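Local structure of CaaX farnesyltransferase beta subunit Ram1 (Aspergillus fumigatus, 4L9P) at the interface of chains B and A. The protein catalyses, as a zinc-dependent heterodimer with the alpha subunit Ram2, the transfer of a farnesyl group from farnesyl diphosphate to the cysteine of CaaX-ending proteins. Coordinates in Å, arbitrary orientation; residue numbers count along the deposited sequence, not the author numbering. Chains: chain A, CaaX farnesyltransferase beta subunit Ram1; chain B, CaaX farnesyltransferase alpha subunit Ram2.

Contact 1: the interface of chains B and A. Residues chain B 43-45; chain A 137, 151, 155, 176, 179.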
ATOM      1  N   PRO B  43       2.984  11.224  27.937  1.00 20.59           N
ATOM      2  CA  PRO B  43       2.707  10.544  26.658  1.00 18.84           C
ATOM      3  C   PRO B  43       3.560  11.096  25.543  1.00 16.73           C
ATOM      4  O   PRO B  43       4.208  12.153  25.695  1.00 18.11           O
ATOM      5  CB  PRO B  43       1.228  10.808  26.400  1.00 20.11           C
ATOM      6  CG  PRO B  43       0.864  11.974  27.343  1.00 21.56           C
ATOM      7  CD  PRO B  43       1.864  12.046  28.434  1.00 20.74           C
ATOM      8  N   LEU B  44       3.537  10.380  24.418  1.00 13.68           N
ATOM      9  CA  LEU B  44       4.411  10.682  23.304  1.00 13.07           C
ATOM     10  C   LEU B  44       3.650  11.355  22.154  1.00 12.98           C
ATOM     11  O   LEU B  44       2.430  11.119  21.988  1.00 13.03           O
ATOM     12  CB  LEU B  44       4.994   9.366  22.777  1.00 12.28           C
ATOM     13  CG  LEU B  44       5.903   8.698  23.804  1.00 12.39           C
ATOM     14  CD1 LEU B  44       6.011   7.182  23.506  1.00 13.25           C
ATOM     15  CD2 LEU B  44       7.292   9.364  23.819  1.00 13.55           C
ATOM     16  N   ALA B  45       4.363  12.170  21.352  1.00 12.25           N
ATOM     17  CA  ALA B  45       3.793  12.758  20.145  1.00 11.28           C
ATOM     18  C   ALA B  45       2.483  13.466  20.425  1.00 11.93           C
ATOM     19  O   ALA B  45       1.486  13.290  19.727  1.00 13.81           O
ATOM     20  CB  ALA B  45       3.651  11.720  19.048  1.00 11.67           C
TER
ATOM     21  N   LEU A 137       9.048  12.637  18.595  1.00 10.61           N
ATOM     22  CA  LEU A 137       8.241  12.034  19.662  1.00 13.12           C
ATOM     23  C   LEU A 137       7.775  13.048  20.682  1.00 15.47           C
ATOM     24  O   LEU A 137       7.114  12.676  21.658  1.00 17.12           O
ATOM     25  CB  LEU A 137       9.041  10.943  20.414  1.00 13.72           C
ATOM     26  CG  LEU A 137       9.122   9.650  19.596  1.00 14.14           C
ATOM     27  CD1 LEU A 137      10.277   8.742  20.113  1.00 14.51           C
ATOM     28  CD2 LEU A 137       7.743   8.931  19.514  1.00 15.01           C
ATOM     29  N   ARG A 151      -1.779   9.734  15.932  1.00  7.70           N
ATOM     30  CA  ARG A 151      -0.790   9.780  17.011  1.00  7.63           C
ATOM     31  C   ARG A 151      -0.130   8.406  17.241  1.00  7.53           C
ATOM     32  O   ARG A 151       1.069   8.332  17.408  1.00  8.59           O
ATOM     33  CB  ARG A 151      -1.345  10.404  18.272  1.00  8.74           C
ATOM     34  CG  ARG A 151      -1.394  11.937  18.105  1.00 10.75           C
ATOM     35  CD  ARG A 151      -1.848  12.641  19.392  1.00 12.23           C
ATOM     36  NE  ARG A 151      -0.950  12.256  20.494  1.00 11.88           N
ATOM     37  CZ  ARG A 151      -1.318  11.703  21.633  1.00 13.63           C
ATOM     38  NH1 ARG A 151      -2.612  11.514  21.913  1.00 14.70           N
ATOM     39  NH2 ARG A 151      -0.375  11.406  22.528  1.00 14.75           N
ATOM     40  N   VAL A 155       4.097   7.489  16.971  1.00  7.11           N
ATOM     41  CA  VAL A 155       4.917   6.722  17.938  1.00  6.84           C
ATOM     42  C   VAL A 155       5.617   5.558  17.231  1.00  6.81           C
ATOM     43  O   VAL A 155       6.840   5.400  17.343  1.00  7.02           O
ATOM     44  CB  VAL A 155       4.051   6.187  19.109  1.00  7.51           C
ATOM     45  CG1 VAL A 155       4.933   5.299  20.007  1.00  9.21           C
ATOM     46  CG2 VAL A 155       3.466   7.375  19.902  1.00  8.97           C
ATOM     47  N   VAL A 176       5.334   4.801  26.372  1.00 13.07           N
ATOM     48  CA  VAL A 176       4.431   4.062  25.465  1.00 12.50           C
ATOM     49  C   VAL A 176       3.172   3.578  26.219  1.00 13.67           C
ATOM     50  O   VAL A 176       2.035   3.695  25.724  1.00 14.78           O
ATOM     51  CB  VAL A 176       5.179   2.890  24.820  1.00 11.99           C
ATOM     52  CG1 VAL A 176       4.200   1.854  24.219  1.00 13.20           C
ATOM     53  CG2 VAL A 176       6.132   3.416  23.762  1.00 11.91           C
ATOM     54  N   THR A 179       0.860   6.471  26.794  1.00 16.34           N
ATOM     55  CA  THR A 179       0.216   6.887  25.579  1.00 15.06           C
ATOM     56  C   THR A 179      -0.911   5.937  25.195  1.00 16.30           C
ATOM     57  O   THR A 179      -1.991   6.375  24.834  1.00 18.69           O
ATOM     58  CB  THR A 179       1.247   6.907  24.393  1.00 13.56           C
ATOM     59  OG1 THR A 179       2.333   7.783  24.732  1.00 14.25           O
ATOM     60  CG2 THR A 179       0.599   7.392  23.100  1.00 14.89           C
TER
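The guanidinium of A:Arg151 turns its edge to chain B and takes two successive backbone carbonyls in its plane. A:Arg151 NE donates to B:Ala45 O at 2.8 Å. A:Arg151 NH2 donates to B:Leu44 O at 2.9 Å. The bend of the arginine chain at chi3 (57°) turns this edge towards the two carbonyls. They are used differently: NE stands above the B:Ala45 carbonyl plane, 44° out of it, while NH2 is tilted by 24° from that of B:Leu44. With two bonds, the rotation of the guanidinium is fixed.

The two backbone N-H groups of the segment are also bound, one by a side chain and one by main chain. B:Leu44 N donates to the hydroxyl A:Thr179 OG1 at 2.9 Å. B:Ala45 N donates to the carbonyl A:Leu137 O at 2.8 Å. Between these polar points the B:Leu44 side chain enters chain A. B:Leu44 CD1 lies 3.8 Å from A:Val176 CG2. B:Leu44 CB is 3.8 Å from A:Val155 CG2. The two leucines run side by side, B:Leu44 CD2 4.1 Å from A:Leu137 CB.

Chain B contributes a loop, extended at B:Leu44 and turning at B:Ala45, ahead of helix 51-65. It lies against the first turns of helix 151-164, the flank of helix 173-183 and the loop after helix 126-135, within the alpha-alpha toroid of the beta subunit.

Contact 2: the interface of chains B and A. Residues chain B 340-341; chain A 75, 351.
The backbone B:Ile341 N stands 4.1 Å from the methyl A:Leu75 CD2, a van der Waals approach and not a bond. The patch belongs to the heterodimer interface of a protein prenyltransferase, here between the 3-10 helix 340-342 of the alpha subunit and the 3-10 helix 74-76 and a loop of the beta subunit.

A:Leu75 has the largest hidden surface of the four residues, 51 Å², and its two methyls serve different partners. A:Leu75 CD1 lies against the proline ring, 3.7 Å from B:Pro340 CB. The ring carbon B:Pro340 CG is 3.9 Å from the same A:Leu75 CD1. A:Leu75 CD2 meets the tip of the isoleucine, 3.9 Å from B:Ile341 CD1. The leucine extends away from its own main chain, with CG opposite the backbone N (chi1 179°), so that the fork straddles the Pro-Ile step. It crosses the proline obliquely and the isoleucine at about a right angle.

The methyl of A:Ala351 approaches B:Ile341 at its branch point, A:Ala351 CB lying 3.9 Å from B:Ile341 CB. In the isoleucine CG1 is opposite the backbone N, with chi1 -159° and chi2 66° together placing CD1 beside A:Leu75 CD2. B:Ile341 CG2 passes 4.2 Å from A:Ala351 N.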
ATOM      1  N   PRO B 340      17.351  -0.993 -18.157  1.00  9.02           N
ATOM      2  CA  PRO B 340      18.421  -1.722 -17.455  1.00  8.40           C
ATOM      3  C   PRO B 340      18.243  -1.815 -15.951  1.00  7.87           C
ATOM      4  O   PRO B 340      18.807  -2.712 -15.345  1.00  9.14           O
ATOM      5  CB  PRO B 340      19.687  -0.906 -17.783  1.00  9.97           C
ATOM      6  CG  PRO B 340      19.327  -0.145 -19.079  1.00 11.22           C
ATOM      7  CD  PRO B 340      17.880   0.230 -18.778  1.00 10.64           C
ATOM      8  N   ILE B 341      17.442  -0.932 -15.324  1.00  7.21           N
ATOM      9  CA  ILE B 341      17.307  -1.090 -13.866  1.00  6.95           C
ATOM     10  C   ILE B 341      16.618  -2.414 -13.507  1.00  5.64           C
ATOM     11  O   ILE B 341      16.704  -2.872 -12.350  1.00  6.73           O
ATOM     12  CB  ILE B 341      16.549   0.146 -13.258  1.00  7.47           C
ATOM     13  CG1 ILE B 341      16.835   0.275 -11.776  1.00  8.66           C
ATOM     14  CG2 ILE B 341      15.014   0.009 -13.459  1.00  7.82           C
ATOM     15  CD1 ILE B 341      18.278   0.619 -11.448  1.00 11.29           C
TER
ATOM     16  N   LEU A  75      23.785   4.746 -15.939  1.00 11.47           N
ATOM     17  CA  LEU A  75      22.344   4.471 -15.776  1.00 10.84           C
ATOM     18  C   LEU A  75      21.729   5.458 -14.771  1.00  9.92           C
ATOM     19  O   LEU A  75      20.530   5.769 -14.854  1.00  9.76           O
ATOM     20  CB  LEU A  75      22.188   3.025 -15.232  1.00 10.64           C
ATOM     21  CG  LEU A  75      20.766   2.533 -14.964  1.00  9.28           C
ATOM     22  CD1 LEU A  75      19.985   2.505 -16.297  1.00 10.59           C
ATOM     23  CD2 LEU A  75      20.836   1.102 -14.326  1.00  8.90           C
ATOM     24  N   ALA A 351      14.804   4.155 -13.603  1.00  6.31           N
ATOM     25  CA  ALA A 351      16.169   4.754 -13.714  1.00  6.92           C
ATOM     26  C   ALA A 351      15.969   6.038 -14.472  1.00  7.16           C
ATOM     27  O   ALA A 351      15.138   6.077 -15.366  1.00  7.51           O
ATOM     28  CB  ALA A 351      17.122   3.821 -14.473  1.00  7.21           C
TER

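Contact 3: the interface of chains B and A. Residues chain B 49, 53, 84, 87; chain A 145, 148, 196.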
ATOM      1  N   TYR B  49      -3.448  21.158  21.114  1.00 15.97           N
ATOM      2  CA  TYR B  49      -4.678  21.508  20.421  1.00 16.98           C
ATOM      3  C   TYR B  49      -5.142  22.918  20.719  1.00 17.70           C
ATOM      4  O   TYR B  49      -4.914  23.455  21.786  1.00 18.20           O
ATOM      5  CB  TYR B  49      -5.833  20.538  20.811  1.00 17.60           C
ATOM      6  CG  TYR B  49      -5.491  19.062  20.667  1.00 16.96           C
ATOM      7  CD1 TYR B  49      -5.418  18.461  19.424  1.00 16.25           C
ATOM      8  CD2 TYR B  49      -5.249  18.293  21.793  1.00 17.63           C
ATOM      9  CE1 TYR B  49      -5.124  17.141  19.284  1.00 15.86           C
ATOM     10  CE2 TYR B  49      -4.940  16.978  21.687  1.00 17.79           C
ATOM     11  CZ  TYR B  49      -4.902  16.393  20.421  1.00 17.24           C
ATOM     12  OH  TYR B  49      -4.598  15.052  20.322  1.00 19.13           O
ATOM     13  N   TYR B  53     -10.716  23.418  19.443  1.00 14.86           N
ATOM     14  CA  TYR B  53     -10.754  21.994  19.145  1.00 13.00           C
ATOM     15  C   TYR B  53     -10.855  21.182  20.438  1.00 13.75           C
ATOM     16  O   TYR B  53     -11.581  20.184  20.483  1.00 14.53           O
ATOM     17  CB  TYR B  53      -9.501  21.627  18.334  1.00 12.40           C
ATOM     18  CG  TYR B  53      -9.468  20.180  17.830  1.00 12.31           C
ATOM     19  CD1 TYR B  53     -10.204  19.805  16.698  1.00 12.96           C
ATOM     20  CD2 TYR B  53      -8.730  19.198  18.498  1.00 11.55           C
ATOM     21  CE1 TYR B  53     -10.179  18.531  16.200  1.00 11.99           C
ATOM     22  CE2 TYR B  53      -8.649  17.888  17.984  1.00 11.18           C
ATOM     23  CZ  TYR B  53      -9.388  17.569  16.858  1.00 10.96           C
ATOM     24  OH  TYR B  53      -9.284  16.306  16.358  1.00 11.12           O
ATOM     25  N   ASN B  84     -10.772  19.508  11.509  1.00 12.94           N
ATOM     26  CA  ASN B  84      -9.961  18.304  11.268  1.00 12.11           C
ATOM     27  C   ASN B  84     -10.770  17.283  10.476  1.00 10.61           C
ATOM     28  O   ASN B  84     -11.463  16.442  11.052  1.00 10.67           O
ATOM     29  CB  ASN B  84      -9.507  17.697  12.575  1.00 12.85           C
ATOM     30  CG  ASN B  84      -8.692  16.440  12.373  1.00 13.67           C
ATOM     31  OD1 ASN B  84      -8.311  16.098  11.230  1.00 13.38           O
ATOM     32  ND2 ASN B  84      -8.430  15.720  13.470  1.00 14.10           N
ATOM     33  N   HIS B  87     -10.588  13.299  11.111  1.00 10.12           N
ATOM     34  CA  HIS B  87     -11.026  12.672  12.370  1.00  9.80           C
ATOM     35  C   HIS B  87     -12.005  11.580  11.993  1.00  9.22           C
ATOM     36  O   HIS B  87     -13.190  11.850  11.777  1.00 10.69           O
ATOM     37  CB  HIS B  87     -11.680  13.787  13.194  1.00 10.37           C
ATOM     38  CG  HIS B  87     -11.980  13.431  14.615  1.00 11.29           C
ATOM     39  ND1 HIS B  87     -12.875  12.440  14.981  1.00 12.51           N
ATOM     40  CD2 HIS B  87     -11.577  14.029  15.775  1.00 11.71           C
ATOM     41  CE1 HIS B  87     -12.953  12.403  16.301  1.00 12.35           C
ATOM     42  NE2 HIS B  87     -12.153  13.343  16.811  1.00 12.00           N
TER
ATOM     43  N   VAL A 145      -3.078  19.587  14.180  1.00 14.06           N
ATOM     44  CA  VAL A 145      -4.299  18.911  14.619  1.00 14.00           C
ATOM     45  C   VAL A 145      -4.735  17.775  13.674  1.00 12.74           C
ATOM     46  O   VAL A 145      -5.319  16.801  14.144  1.00 12.51           O
ATOM     47  CB  VAL A 145      -5.488  19.930  14.771  1.00 15.73           C
ATOM     48  CG1 VAL A 145      -5.730  20.651  13.435  1.00 16.72           C
ATOM     49  CG2 VAL A 145      -6.764  19.254  15.300  1.00 17.01           C
ATOM     50  N   ASP A 148      -4.190  14.187  14.695  1.00 10.08           N
ATOM     51  CA  ASP A 148      -4.804  13.642  15.909  1.00  9.67           C
ATOM     52  C   ASP A 148      -5.119  12.163  15.780  1.00  9.50           C
ATOM     53  O   ASP A 148      -4.857  11.381  16.700  1.00 11.55           O
ATOM     54  CB  ASP A 148      -6.104  14.420  16.169  1.00 11.18           C
ATOM     55  CG  ASP A 148      -6.598  14.287  17.589  1.00 13.61           C
ATOM     56  OD1 ASP A 148      -5.800  13.894  18.464  1.00 15.64           O
ATOM     57  OD2 ASP A 148      -7.778  14.637  17.813  1.00 14.48           O
ATOM     58  N   GLN A 196     -11.601   8.399  20.643  1.00 11.71           N
ATOM     59  CA  GLN A 196     -11.665   8.034  19.239  1.00 10.31           C
ATOM     60  C   GLN A 196     -11.974   6.536  19.200  1.00  9.36           C
ATOM     61  O   GLN A 196     -11.431   5.748  19.999  1.00 11.05           O
ATOM     62  CB  GLN A 196     -10.338   8.352  18.517  1.00 10.27           C
ATOM     63  CG  GLN A 196      -9.975   9.849  18.561  1.00 10.77           C
ATOM     64  CD  GLN A 196      -8.757  10.126  17.685  1.00 11.65           C
ATOM     65  OE1 GLN A 196      -8.721   9.741  16.522  1.00 12.66           O
ATOM     66  NE2 GLN A 196      -7.740  10.777  18.262  1.00 12.14           N
TER
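A:Val145 pushes its CG2 methyl onto one face of the B:Tyr53 ring, 3.4 Å from the ring centroid and over its centre, a CH-pi contact in which the two side chains approach head-on. This methyl lies opposite the valine backbone N, while CG1 sits between the backbone N and the carbonyl carbon (chi1 58°), directed away from the ring. The site is part of the alpha-beta heterodimer interface, with A:Val145 and A:Asp148 on the 3-10 helix 142-150 and B:Tyr53 on helix 51-65.

At the edge of the same ring, in its plane, lies OD2 of A:Asp148. The hydroxyl B:Tyr53 OH donates to A:Asp148 OD2 at 2.7 Å, meeting it on the anti side, near the carboxylate plane. The other carboxylate oxygen, A:Asp148 OD1, accepts from the hydroxyl B:Tyr49 OH at 2.5 Å, a short bond that arrives from above the carboxylate plane, 44° out of it. The two oxygens are thus each met by a tyrosine hydroxyl, which fixes the carboxylate's rotation and would probably stabilise a negative charge on it. The B:Tyr49 ring also brushes the carboxylate, with B:Tyr49 CE1 3.6 Å from A:Asp148 CG.

Around these groups, B:His87 lies with its ring edge towards B:Tyr53 OH, and A:Gln196 NE2 makes a weak bond to the backbone A:Asp148 O at 3.3 Å, which may help to position them. The B:Tyr53 oxygen is also an acceptor: the amide B:Asn84 ND2 donates to B:Tyr53 OH at 3.1 Å, nearly straight at 168°, with OH almost exactly in the amide plane.

Contacts 1 and 3 are neighbours, the centres of their C-alpha atoms about 15 Å apart, whereas contact 2 lies about 41 Å from contact 1 and 44 Å from contact 3. The near pair is joined in both chains: in chain A the 3-10 helix 142-150 of contact 3 runs directly into helix 151-164 of contact 1, and in chain B the loop of contact 1 carries B:Tyr49 of contact 3, four residues after B:Ala45, before helix 51-65. Contact 2 instead uses late alpha-subunit residues. The heterodimer is therefore anchored at widely separated places, consistent with the alpha subunit curving around the beta subunit.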